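PDB 3IFR: carbohydrate kinase, FGGY from Rhodospirillum rubrum, which probably phosphorylates D-xylulose at the expense of ATP, acting as a sugar kinase of the FGGY family. Local coordinates for residues I157-G162 / A209-H214; T83-A88 / I103-G108; L127-N132 / E196-A201; D245-A250 / Y288-G293. One frame throughout, in Å; residues are numbered along the deposited sequence.

Interaction 1: I157-G162 / A209-H214; sequences IATVCG and AVPPAH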
loop_
_atom_site.group_PDB
_atom_site.type_symbol
_atom_site.label_atom_id
_atom_site.label_comp_id
_atom_site.label_asym_id
_atom_site.label_seq_id
_atom_site.Cartn_x
_atom_site.Cartn_y
_atom_site.Cartn_z
ATOM N N ILE A 157 19.323 -18.920 9.972
ATOM C CA ILE A 157 19.080 -17.554 9.501
ATOM C C ILE A 157 20.223 -16.612 9.822
ATOM O O ILE A 157 20.508 -16.321 10.988
ATOM C CB ILE A 157 17.800 -16.918 10.100
ATOM C CG1 ILE A 157 16.528 -17.681 9.685
ATOM C CG2 ILE A 157 17.662 -15.476 9.647
ATOM C CD1 ILE A 157 15.331 -17.299 10.467
ATOM N N ALA A 158 20.849 -16.118 8.758
ATOM C CA ALA A 158 21.917 -15.119 8.815
ATOM C C ALA A 158 21.383 -13.739 8.437
ATOM O O ALA A 158 21.862 -12.710 8.934
ATOM C CB ALA A 158 23.038 -15.522 7.869
ATOM N N THR A 159 20.400 -13.711 7.539
ATOM C CA THR A 159 19.778 -12.452 7.098
ATOM C C THR A 159 18.275 -12.622 6.888
ATOM O O THR A 159 17.795 -13.572 6.218
ATOM C CB THR A 159 20.427 -11.969 5.783
ATOM O OG1 THR A 159 21.836 -11.754 5.974
ATOM C CG2 THR A 159 19.771 -10.706 5.260
ATOM N N VAL A 160 17.527 -11.693 7.461
ATOM C CA VAL A 160 16.111 -11.591 7.185
ATOM C C VAL A 160 15.882 -10.210 6.575
ATOM O O VAL A 160 16.436 -9.204 7.068
ATOM C CB VAL A 160 15.255 -11.785 8.454
ATOM C CG1 VAL A 160 15.686 -10.790 9.575
ATOM C CG2 VAL A 160 13.792 -11.611 8.126
ATOM N N CYS A 161 15.124 -10.191 5.473
ATOM C CA CYS A 161 14.856 -8.980 4.720
ATOM C C CYS A 161 13.571 -9.104 3.902
ATOM O O CYS A 161 12.923 -10.140 3.945
ATOM C CB CYS A 161 16.041 -8.650 3.799
ATOM S SG CYS A 161 16.301 -9.804 2.427
ATOM N N GLY A 162 13.233 -8.066 3.133
ATOM C CA GLY A 162 11.990 -8.028 2.408
ATOM C C GLY A 162 12.282 -8.276 0.954
ATOM O O GLY A 162 13.418 -8.569 0.600
ATOM N N ALA A 209 21.150 -10.556 12.513
ATOM C CA ALA A 209 20.369 -11.117 11.406
ATOM C C ALA A 209 19.553 -10.038 10.664
ATOM O O ALA A 209 19.095 -10.268 9.550
ATOM C CB ALA A 209 19.464 -12.205 11.887
ATOM N N VAL A 210 19.360 -8.877 11.290
ATOM C CA VAL A 210 18.673 -7.771 10.622
ATOM C C VAL A 210 19.651 -6.691 10.192
ATOM O O VAL A 210 20.367 -6.141 11.015
ATOM C CB VAL A 210 17.608 -7.083 11.499
ATOM C CG1 VAL A 210 16.853 -6.052 10.660
ATOM C CG2 VAL A 210 16.655 -8.112 12.100
ATOM N N PRO A 211 19.670 -6.399 8.892
ATOM C CA PRO A 211 20.691 -5.525 8.310
ATOM C C PRO A 211 20.392 -4.106 8.738
ATOM O O PRO A 211 19.263 -3.842 9.155
ATOM C CB PRO A 211 20.500 -5.705 6.780
ATOM C CG PRO A 211 19.756 -7.026 6.613
ATOM C CD PRO A 211 18.877 -7.123 7.870
ATOM N N PRO A 212 21.381 -3.201 8.663
ATOM C CA PRO A 212 21.041 -1.843 9.096
ATOM C C PRO A 212 19.970 -1.269 8.177
ATOM O O PRO A 212 19.961 -1.572 6.963
ATOM C CB PRO A 212 22.351 -1.056 8.894
ATOM C CG PRO A 212 23.418 -2.037 8.634
ATOM C CD PRO A 212 22.766 -3.323 8.166
ATOM N N ALA A 213 19.092 -0.435 8.740
ATOM C CA ALA A 213 18.075 0.254 7.947
ATOM C C ALA A 213 18.682 1.364 7.077
ATOM O O ALA A 213 19.713 1.968 7.421
ATOM C CB ALA A 213 16.976 0.818 8.836
ATOM N N HIS A 214 18.043 1.625 5.949
ATOM C CA HIS A 214 18.552 2.622 5.009
ATOM C C HIS A 214 17.374 3.421 4.470
ATOM O O HIS A 214 16.340 2.829 4.118
ATOM C CB HIS A 214 19.277 1.924 3.854
ATOM C CG HIS A 214 19.651 2.830 2.720
ATOM N ND1 HIS A 214 20.890 3.418 2.616
ATOM C CD2 HIS A 214 18.961 3.210 1.615
ATOM C CE1 HIS A 214 20.945 4.142 1.509
ATOM N NE2 HIS A 214 19.794 4.006 0.875
#
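Val160 and Ala209 share a backbone hydrogen bond where strand 159-161 receives the chain at 209-211. A classic beta bulge lies here, Ala158 and Thr159 both facing Leu92 of strand 90-92. Val160 N donates to Ala209 O over 3.0 Å, with an angle of 162° at the hydrogen. Two C-H...O contacts tighten the meeting: Ala209 CA lies 3.3 Å from Ala158 O, and Thr159 CA lies 3.4 Å from Ala209 O. The oxygen of Ala209 is therefore approached by both an N-H and a C-H, and a residue as small as alanine lets the backbones come this near. Its methyl adds a looser contact, Ala209 CB to Ile157 CG2 at 4.4 Å.

Beside the bond, Val160 and Val210 lie side by side and point the same way. Val160 CG1, set between the backbone N and the carbonyl carbon (chi1 55°), reaches Val210 CG2 at 3.8 Å. Thr159 suits its place by having two unlike branches. Its CG2 meets Pro211 CG at 3.9 Å, the side chains crossing at about a right angle, while OG1 is hydrogen-bonded to Arg175.

Farther out, Leu91 and Ile205 pack on Val160, and Met169 of helix 163-172 touches both Thr159 and Pro211. Proline has no N-H to continue the pairing, and instead Pro211 CD sits 3.3 Å from Val160 O.

Interaction 2: T83-A88 / I103-G108; sequences TGMLPA and IQQSDG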
loop_
_atom_site.group_PDB
_atom_site.type_symbol
_atom_site.label_atom_id
_atom_site.label_comp_id
_atom_site.label_asym_id
_atom_site.label_seq_id
_atom_site.Cartn_x
_atom_site.Cartn_y
_atom_site.Cartn_z
ATOM N N THR A 83 11.197 -0.763 -5.828
ATOM C CA THR A 83 10.116 -0.826 -4.862
ATOM C C THR A 83 9.460 -2.243 -4.991
ATOM O O THR A 83 9.811 -3.033 -5.889
ATOM C CB THR A 83 9.126 0.320 -5.164
ATOM O OG1 THR A 83 8.004 0.298 -4.275
ATOM C CG2 THR A 83 8.616 0.209 -6.596
ATOM N N GLY A 84 8.545 -2.564 -4.074
ATOM C CA GLY A 84 7.789 -3.792 -4.131
ATOM C C GLY A 84 6.909 -3.943 -2.898
ATOM O O GLY A 84 6.887 -3.085 -2.019
HETATM N N MSE A 85 6.192 -5.060 -2.805
HETATM C CA MSE A 85 5.312 -5.278 -1.655
HETATM C C MSE A 85 6.104 -5.439 -0.332
HETATM O O MSE A 85 7.262 -5.840 -0.336
HETATM C CB MSE A 85 4.368 -6.446 -1.936
HETATM C CG MSE A 85 4.872 -7.820 -1.491
HETATM SE SE MSE A 85 6.499 -8.566 -2.358
HETATM C CE MSE A 85 5.745 -9.386 -4.006
ATOM N N LEU A 86 5.483 -5.101 0.787
ATOM C CA LEU A 86 6.109 -5.290 2.099
ATOM C C LEU A 86 5.016 -5.467 3.171
ATOM O O LEU A 86 3.836 -5.172 2.935
ATOM C CB LEU A 86 7.005 -4.072 2.467
ATOM C CG LEU A 86 6.336 -2.736 2.841
ATOM C CD1 LEU A 86 7.331 -1.726 3.438
ATOM C CD2 LEU A 86 5.614 -2.112 1.630
ATOM N N PRO A 87 5.400 -5.977 4.341
ATOM C CA PRO A 87 6.729 -6.570 4.548
ATOM C C PRO A 87 6.720 -8.027 4.091
ATOM O O PRO A 87 5.918 -8.826 4.594
ATOM C CB PRO A 87 6.909 -6.519 6.058
ATOM C CG PRO A 87 5.734 -5.733 6.603
ATOM C CD PRO A 87 4.647 -5.837 5.592
ATOM N N ALA A 88 7.566 -8.370 3.118
ATOM C CA ALA A 88 7.707 -9.744 2.736
ATOM C C ALA A 88 8.781 -10.246 3.686
ATOM O O ALA A 88 9.580 -9.456 4.220
ATOM C CB ALA A 88 8.146 -9.856 1.289
ATOM N N ILE A 103 7.495 -15.506 2.558
ATOM C CA ILE A 103 6.144 -15.377 3.113
ATOM C C ILE A 103 5.678 -13.933 2.892
ATOM O O ILE A 103 6.287 -12.988 3.411
ATOM C CB ILE A 103 6.085 -15.769 4.631
ATOM C CG1 ILE A 103 6.735 -17.151 4.862
ATOM C CG2 ILE A 103 4.662 -15.777 5.116
ATOM C CD1 ILE A 103 7.004 -17.529 6.360
ATOM N N GLN A 104 4.606 -13.782 2.099
ATOM C CA GLN A 104 4.014 -12.483 1.746
ATOM C C GLN A 104 3.233 -11.775 2.889
ATOM O O GLN A 104 2.905 -12.402 3.893
ATOM C CB GLN A 104 3.117 -12.679 0.532
ATOM C CG GLN A 104 3.835 -13.422 -0.545
ATOM C CD GLN A 104 5.120 -12.688 -0.995
ATOM O OE1 GLN A 104 6.207 -13.208 -0.874
ATOM N NE2 GLN A 104 4.975 -11.484 -1.489
ATOM N N GLN A 105 2.918 -10.483 2.746
ATOM C CA GLN A 105 2.130 -9.828 3.800
ATOM C C GLN A 105 0.668 -10.251 3.874
ATOM O O GLN A 105 0.059 -10.223 4.915
ATOM C CB GLN A 105 2.240 -8.295 3.793
ATOM C CG GLN A 105 2.635 -7.666 2.498
ATOM C CD GLN A 105 1.821 -8.156 1.341
ATOM O OE1 GLN A 105 0.611 -7.920 1.279
ATOM N NE2 GLN A 105 2.483 -8.816 0.383
ATOM N N SER A 106 0.084 -10.680 2.785
ATOM C CA SER A 106 -1.252 -11.250 2.918
ATOM C C SER A 106 -1.272 -12.626 3.608
ATOM O O SER A 106 -2.336 -13.186 3.797
ATOM C CB SER A 106 -1.873 -11.373 1.551
ATOM O OG SER A 106 -0.968 -12.057 0.699
ATOM N N ASP A 107 -0.116 -13.194 3.965
ATOM C CA ASP A 107 -0.111 -14.542 4.550
ATOM C C ASP A 107 -0.841 -14.557 5.895
ATOM O O ASP A 107 -0.754 -13.584 6.650
ATOM C CB ASP A 107 1.314 -15.067 4.704
ATOM C CG ASP A 107 1.371 -16.524 5.212
ATOM O OD1 ASP A 107 1.502 -17.438 4.375
ATOM O OD2 ASP A 107 1.277 -16.748 6.442
ATOM N N GLY A 108 -1.546 -15.652 6.192
ATOM C CA GLY A 108 -2.349 -15.766 7.400
ATOM C C GLY A 108 -1.972 -16.899 8.342
ATOM O O GLY A 108 -2.772 -17.304 9.176
#
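Met85, a selenomethionine in this crystal, is met by the carboxamides of two successive glutamines, Gln104 and Gln105. These are contacts of amide nitrogens with the selenoether side chain, and no hydrogen bond links the two segments. Gln104 starts out pointing away from 83-88, but a bend at chi2 (-59°) helps bring its end back, and NE2 comes to 3.4 Å from both SE and CE of Met85. Its other amide atom, OE1, is hydrogen-bonded to Ser102, which helps fix the rotation of the group. Gln105 crosses the Met85 side chain at about a right angle, its NE2 3.2 Å from Met85 CG. The long, flexible methionine chain, bent at chi2 and chi3, can follow both amides.

Carbon packing comes next. Gln105 CB lies 3.9 Å from Pro87 CD, on a proline that follows a cis peptide bond, and Trp181 and Val139 also touch this ring. An alanine in place of Gln105 would keep that contact but would probably open a gap beside Met85 CG and leave the selenomethionine chain freer to turn.

Among backbone atoms, Ala88 CA approaches Ile103 O at 3.6 Å, and the small methyl of alanine suits so close a passage. The loop carrying both glutamines is shaped by a type I beta turn, closed by Asp107 N to Gln104 O at 3.1 Å.

A phosphate ion, probably from the crystallisation liquor, sits near Pro87. The loop leaves the C-terminal end of strand 77-84, an inner strand of the actin-like fold, a position consistent with its lining the cleft of a sugar kinase.

Interaction 3: L127-N132 / E196-A201; sequences LARTGN and EADLVA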
loop_
_atom_site.group_PDB
_atom_site.type_symbol
_atom_site.label_atom_id
_atom_site.label_comp_id
_atom_site.label_asym_id
_atom_site.label_seq_id
_atom_site.Cartn_x
_atom_site.Cartn_y
_atom_site.Cartn_z
ATOM N N LEU A 127 2.710 -0.327 19.873
ATOM C CA LEU A 127 2.181 0.414 18.736
ATOM C C LEU A 127 2.636 1.894 18.813
ATOM O O LEU A 127 2.962 2.505 17.787
ATOM C CB LEU A 127 0.665 0.220 18.645
ATOM C CG LEU A 127 -0.257 0.764 17.541
ATOM C CD1 LEU A 127 -1.091 1.898 18.091
ATOM C CD2 LEU A 127 0.470 1.222 16.277
ATOM N N ALA A 128 2.730 2.444 20.025
ATOM C CA ALA A 128 3.267 3.804 20.213
ATOM C C ALA A 128 4.745 3.840 19.917
ATOM O O ALA A 128 5.343 4.884 19.747
ATOM C CB ALA A 128 3.036 4.295 21.633
ATOM N N ARG A 129 5.358 2.692 19.885
ATOM C CA ARG A 129 6.786 2.697 19.752
ATOM C C ARG A 129 7.208 2.555 18.296
ATOM O O ARG A 129 8.119 3.230 17.836
ATOM C CB ARG A 129 7.344 1.559 20.578
ATOM C CG ARG A 129 8.797 1.440 20.519
ATOM C CD ARG A 129 9.195 0.854 21.825
ATOM N NE ARG A 129 10.623 0.866 21.974
ATOM C CZ ARG A 129 11.347 -0.232 22.082
ATOM N NH1 ARG A 129 10.746 -1.409 22.075
ATOM N NH2 ARG A 129 12.658 -0.142 22.218
ATOM N N THR A 130 6.558 1.648 17.583
ATOM C CA THR A 130 6.929 1.355 16.221
ATOM C C THR A 130 5.912 1.979 15.263
ATOM O O THR A 130 6.053 1.870 14.050
ATOM C CB THR A 130 6.837 -0.125 15.998
ATOM O OG1 THR A 130 5.451 -0.480 16.053
ATOM C CG2 THR A 130 7.563 -0.860 17.108
ATOM N N GLY A 131 4.872 2.589 15.822
ATOM C CA GLY A 131 3.777 3.122 15.035
ATOM C C GLY A 131 3.005 2.087 14.231
ATOM O O GLY A 131 2.239 2.428 13.339
ATOM N N ASN A 132 3.205 0.823 14.555
ATOM C CA ASN A 132 2.516 -0.290 13.895
ATOM C C ASN A 132 2.056 -1.280 14.956
ATOM O O ASN A 132 2.676 -1.358 16.014
ATOM C CB ASN A 132 3.465 -0.976 12.935
ATOM C CG ASN A 132 3.686 -0.166 11.697
ATOM O OD1 ASN A 132 3.034 -0.392 10.675
ATOM N ND2 ASN A 132 4.557 0.845 11.792
ATOM N N GLU A 196 16.227 -1.487 16.828
ATOM C CA GLU A 196 16.483 -1.667 18.253
ATOM C C GLU A 196 16.709 -3.135 18.676
ATOM O O GLU A 196 15.982 -4.053 18.244
ATOM C CB GLU A 196 15.323 -1.087 19.036
ATOM C CG GLU A 196 14.976 0.339 18.624
ATOM C CD GLU A 196 15.873 1.346 19.299
ATOM O OE1 GLU A 196 16.854 0.937 19.959
ATOM O OE2 GLU A 196 15.595 2.544 19.162
ATOM N N ALA A 197 17.707 -3.350 19.531
ATOM C CA ALA A 197 18.070 -4.699 19.965
ATOM C C ALA A 197 16.844 -5.369 20.596
ATOM O O ALA A 197 16.351 -6.404 20.156
ATOM C CB ALA A 197 19.183 -4.610 20.959
ATOM N N ASP A 198 16.432 -4.786 21.693
ATOM C CA ASP A 198 15.104 -4.834 22.198
ATOM C C ASP A 198 14.073 -5.445 21.226
ATOM O O ASP A 198 13.485 -6.470 21.507
ATOM C CB ASP A 198 14.766 -3.351 22.457
ATOM C CG ASP A 198 13.626 -3.184 23.363
ATOM O OD1 ASP A 198 13.286 -4.128 24.095
ATOM O OD2 ASP A 198 13.035 -2.113 23.342
ATOM N N LEU A 199 13.837 -4.793 20.092
ATOM C CA LEU A 199 12.742 -5.166 19.205
ATOM C C LEU A 199 13.060 -6.409 18.410
ATOM O O LEU A 199 12.197 -7.257 18.217
ATOM C CB LEU A 199 12.382 -4.010 18.271
ATOM C CG LEU A 199 11.584 -2.949 19.042
ATOM C CD1 LEU A 199 11.596 -1.606 18.356
ATOM C CD2 LEU A 199 10.148 -3.435 19.361
ATOM N N VAL A 200 14.287 -6.514 17.931
ATOM C CA VAL A 200 14.716 -7.734 17.269
ATOM C C VAL A 200 14.662 -8.940 18.223
ATOM O O VAL A 200 14.163 -10.004 17.872
ATOM C CB VAL A 200 16.119 -7.562 16.652
ATOM C CG1 VAL A 200 16.501 -8.788 15.894
ATOM C CG2 VAL A 200 16.126 -6.357 15.726
ATOM N N ALA A 201 15.126 -8.760 19.450
ATOM C CA ALA A 201 15.040 -9.839 20.448
ATOM C C ALA A 201 13.656 -10.474 20.530
ATOM O O ALA A 201 13.558 -11.655 20.713
ATOM C CB ALA A 201 15.496 -9.360 21.849
#
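Arg129 and Leu199 reach toward each other tip to tip, and this is the closely packed part of the contact. Leu199 CD1 lies 3.8 Å above one face of the guanidinium, toward its rim, and CD2 is 3.4 Å from Arg129 NH1. Thr130 CG2 also approaches Leu199 CD1, at 4.3 Å. A branched leucine suits the spot, CD1 lying over the guanidinium and also against Thr130, CD2 lying by NH1.

The solvent side belongs to the exposed Asp198. NH2 of Arg129 makes the salt bridge to Asp198 OD2, with a weak hydrogen bond from NH1 to the same oxygen, which is modelled too close for its exact place to be trusted. The guanidinium and carboxylate planes stand 49° apart. A second salt bridge, from NE to Asp189, holds the inner end of the group. CG leaves anti to the backbone N (chi1 179°), and the chain, extended from there to NE, spans the gap.

Gly131, with its positive phi of 62°, ends the helix 123-130, while Glu196 is the N-cap of helix 197-201. The contact thus joins the first turn of helix 197-201 to the end of helix 123-130, which finishes in an ST turn, Thr130 OG1 accepting from Asn132 N at 3.0 Å.

Interaction 4: D245-A250 / Y288-G293; sequences DHIASA and YHLVPG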
loop_
_atom_site.group_PDB
_atom_site.type_symbol
_atom_site.label_atom_id
_atom_site.label_comp_id
_atom_site.label_asym_id
_atom_site.label_seq_id
_atom_site.Cartn_x
_atom_site.Cartn_y
_atom_site.Cartn_z
ATOM N N ASP A 245 6.224 -0.002 -1.701
ATOM C CA ASP A 245 5.315 0.162 -2.817
ATOM C C ASP A 245 4.123 1.089 -2.681
ATOM O O ASP A 245 3.911 1.875 -3.536
ATOM C CB ASP A 245 4.929 -1.146 -3.504
ATOM C CG ASP A 245 4.040 -2.028 -2.686
ATOM O OD1 ASP A 245 3.784 -1.799 -1.526
ATOM O OD2 ASP A 245 3.582 -2.972 -3.226
ATOM N N HIS A 246 3.348 0.998 -1.612
ATOM C CA HIS A 246 2.214 1.862 -1.486
ATOM C C HIS A 246 2.574 3.336 -1.283
ATOM O O HIS A 246 1.895 4.172 -1.760
ATOM C CB HIS A 246 1.177 1.323 -0.478
ATOM C CG HIS A 246 1.649 1.308 0.932
ATOM N ND1 HIS A 246 2.697 0.536 1.348
ATOM C CD2 HIS A 246 1.217 1.962 2.024
ATOM C CE1 HIS A 246 2.895 0.720 2.628
ATOM N NE2 HIS A 246 2.009 1.578 3.064
ATOM N N ILE A 247 3.668 3.614 -0.611
ATOM C CA ILE A 247 4.200 4.948 -0.458
ATOM C C ILE A 247 4.706 5.537 -1.799
ATOM O O ILE A 247 4.472 6.707 -2.083
ATOM C CB ILE A 247 5.338 5.019 0.612
ATOM C CG1 ILE A 247 4.968 4.181 1.841
ATOM C CG2 ILE A 247 5.580 6.495 1.009
ATOM C CD1 ILE A 247 3.669 4.658 2.473
ATOM N N ALA A 248 5.382 4.730 -2.614
ATOM C CA ALA A 248 5.840 5.209 -3.911
ATOM C C ALA A 248 4.617 5.504 -4.762
ATOM O O ALA A 248 4.606 6.478 -5.523
ATOM C CB ALA A 248 6.748 4.208 -4.593
ATOM N N SER A 249 3.573 4.695 -4.605
ATOM C CA SER A 249 2.311 5.000 -5.272
ATOM C C SER A 249 1.749 6.328 -4.783
ATOM O O SER A 249 1.260 7.123 -5.581
ATOM C CB SER A 249 1.274 3.898 -5.088
ATOM O OG SER A 249 1.233 3.091 -6.237
ATOM N N ALA A 250 1.816 6.591 -3.480
ATOM C CA ALA A 250 1.299 7.876 -2.992
ATOM C C ALA A 250 2.083 9.033 -3.644
ATOM O O ALA A 250 1.511 9.931 -4.230
ATOM C CB ALA A 250 1.344 7.958 -1.489
ATOM N N TYR A 288 7.509 5.801 7.026
ATOM C CA TYR A 288 8.194 7.015 6.635
ATOM C C TYR A 288 7.751 7.360 5.230
ATOM O O TYR A 288 7.544 6.467 4.416
ATOM C CB TYR A 288 9.694 6.820 6.639
ATOM C CG TYR A 288 10.260 6.603 8.026
ATOM C CD1 TYR A 288 10.600 7.676 8.829
ATOM C CD2 TYR A 288 10.461 5.317 8.524
ATOM C CE1 TYR A 288 11.120 7.480 10.094
ATOM C CE2 TYR A 288 10.984 5.111 9.784
ATOM C CZ TYR A 288 11.304 6.194 10.565
ATOM O OH TYR A 288 11.809 5.985 11.811
ATOM N N HIS A 289 7.595 8.647 4.915
ATOM C CA HIS A 289 7.389 8.994 3.517
ATOM C C HIS A 289 8.693 8.792 2.751
ATOM O O HIS A 289 9.752 8.657 3.352
ATOM C CB HIS A 289 6.973 10.438 3.386
ATOM C CG HIS A 289 6.255 10.731 2.113
ATOM N ND1 HIS A 289 5.130 11.530 2.060
ATOM C CD2 HIS A 289 6.481 10.324 0.848
ATOM C CE1 HIS A 289 4.703 11.603 0.814
ATOM N NE2 HIS A 289 5.500 10.866 0.069
ATOM N N LEU A 290 8.635 8.776 1.422
ATOM C CA LEU A 290 9.875 8.793 0.648
ATOM C C LEU A 290 10.443 10.201 0.751
ATOM O O LEU A 290 11.658 10.385 0.857
ATOM C CB LEU A 290 9.671 8.396 -0.812
ATOM C CG LEU A 290 8.906 7.093 -1.078
ATOM C CD1 LEU A 290 8.850 6.720 -2.550
ATOM C CD2 LEU A 290 9.543 5.981 -0.269
ATOM N N VAL A 291 9.565 11.198 0.760
ATOM C CA VAL A 291 10.016 12.580 0.933
ATOM C C VAL A 291 10.703 12.810 2.298
ATOM O O VAL A 291 10.120 12.616 3.362
ATOM C CB VAL A 291 8.874 13.587 0.692
ATOM C CG1 VAL A 291 9.377 14.995 0.864
ATOM C CG2 VAL A 291 8.309 13.430 -0.697
ATOM N N PRO A 292 11.969 13.209 2.259
ATOM C CA PRO A 292 12.788 13.300 3.462
ATOM C C PRO A 292 12.134 14.187 4.462
ATOM O O PRO A 292 11.779 15.282 4.113
ATOM C CB PRO A 292 14.056 13.953 2.948
ATOM C CG PRO A 292 14.142 13.483 1.512
ATOM C CD PRO A 292 12.734 13.502 1.040
ATOM N N GLY A 293 11.945 13.735 5.683
ATOM C CA GLY A 293 11.410 14.622 6.684
ATOM C C GLY A 293 9.958 14.345 6.959
ATOM O O GLY A 293 9.437 14.693 8.012
#
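Ile247 and Ala248 on helix 245-252 receive the side chain of Leu290, carbon against carbon. Leu290 CD1 rests 3.6 Å from Ala248 CA and 3.9 Å from Ala248 CB, so that a residue with no more than a methyl lets the leucine lie against the helix backbone. Next to it, Ile247 CG2 meets Leu290 CG at 4.0 Å. An alanine in place of Leu290 would probably open a gap over Ala248 and leave Ile247 CG2 without one of its apolar neighbours.

The same methyl also packs on main-chain atoms. Ile247 CG2, anti to the backbone N, is 3.8 Å from Leu290 N and 3.9 Å from Tyr288 O. Beta branching suits this site: CG2 is given to the loop while the longer arm turns elsewhere, and CD1 lies 3.5 Å above one face of the His246 ring, toward its rim.

Hydrogen bonds act within the helix, as from Ser249 N to Asp245 O at 3.0 Å.

The contact joins a helix of the N-terminal FGGY domain to a loop of the C-terminal one. Strand 77-84 touches the helix through Thr83, strand 269-273 packs on Ala250 through Ile272, and helix 179-185 meets Tyr288 through Leu183.

How the interactions relate
Interactions 2 and 4 meet directly near the middle of the chain, each centred about 10 Å from the chain's centre: Gly84 O lies 3.2 Å from Asp245 N, a probable hydrogen bond, and Met85 CA is 3.3 Å from Asp245 OD2. Together they place the loop after strand 77-84 against the start of helix 245-252. That is consistent with the cleft between the two halves of an FGGY kinase, and the phosphate near Pro87 may mark it. Interactions 1 and 3 are more peripheral, centred about 22 and 21 Å from the centre of the chain, and touch through Val210 CG2 and Val200 CG1 at 3.9 Å. Their segments alternate along the chain. Interaction 1 comes within about 3 Å of interaction 2, nearest atoms, without touching it.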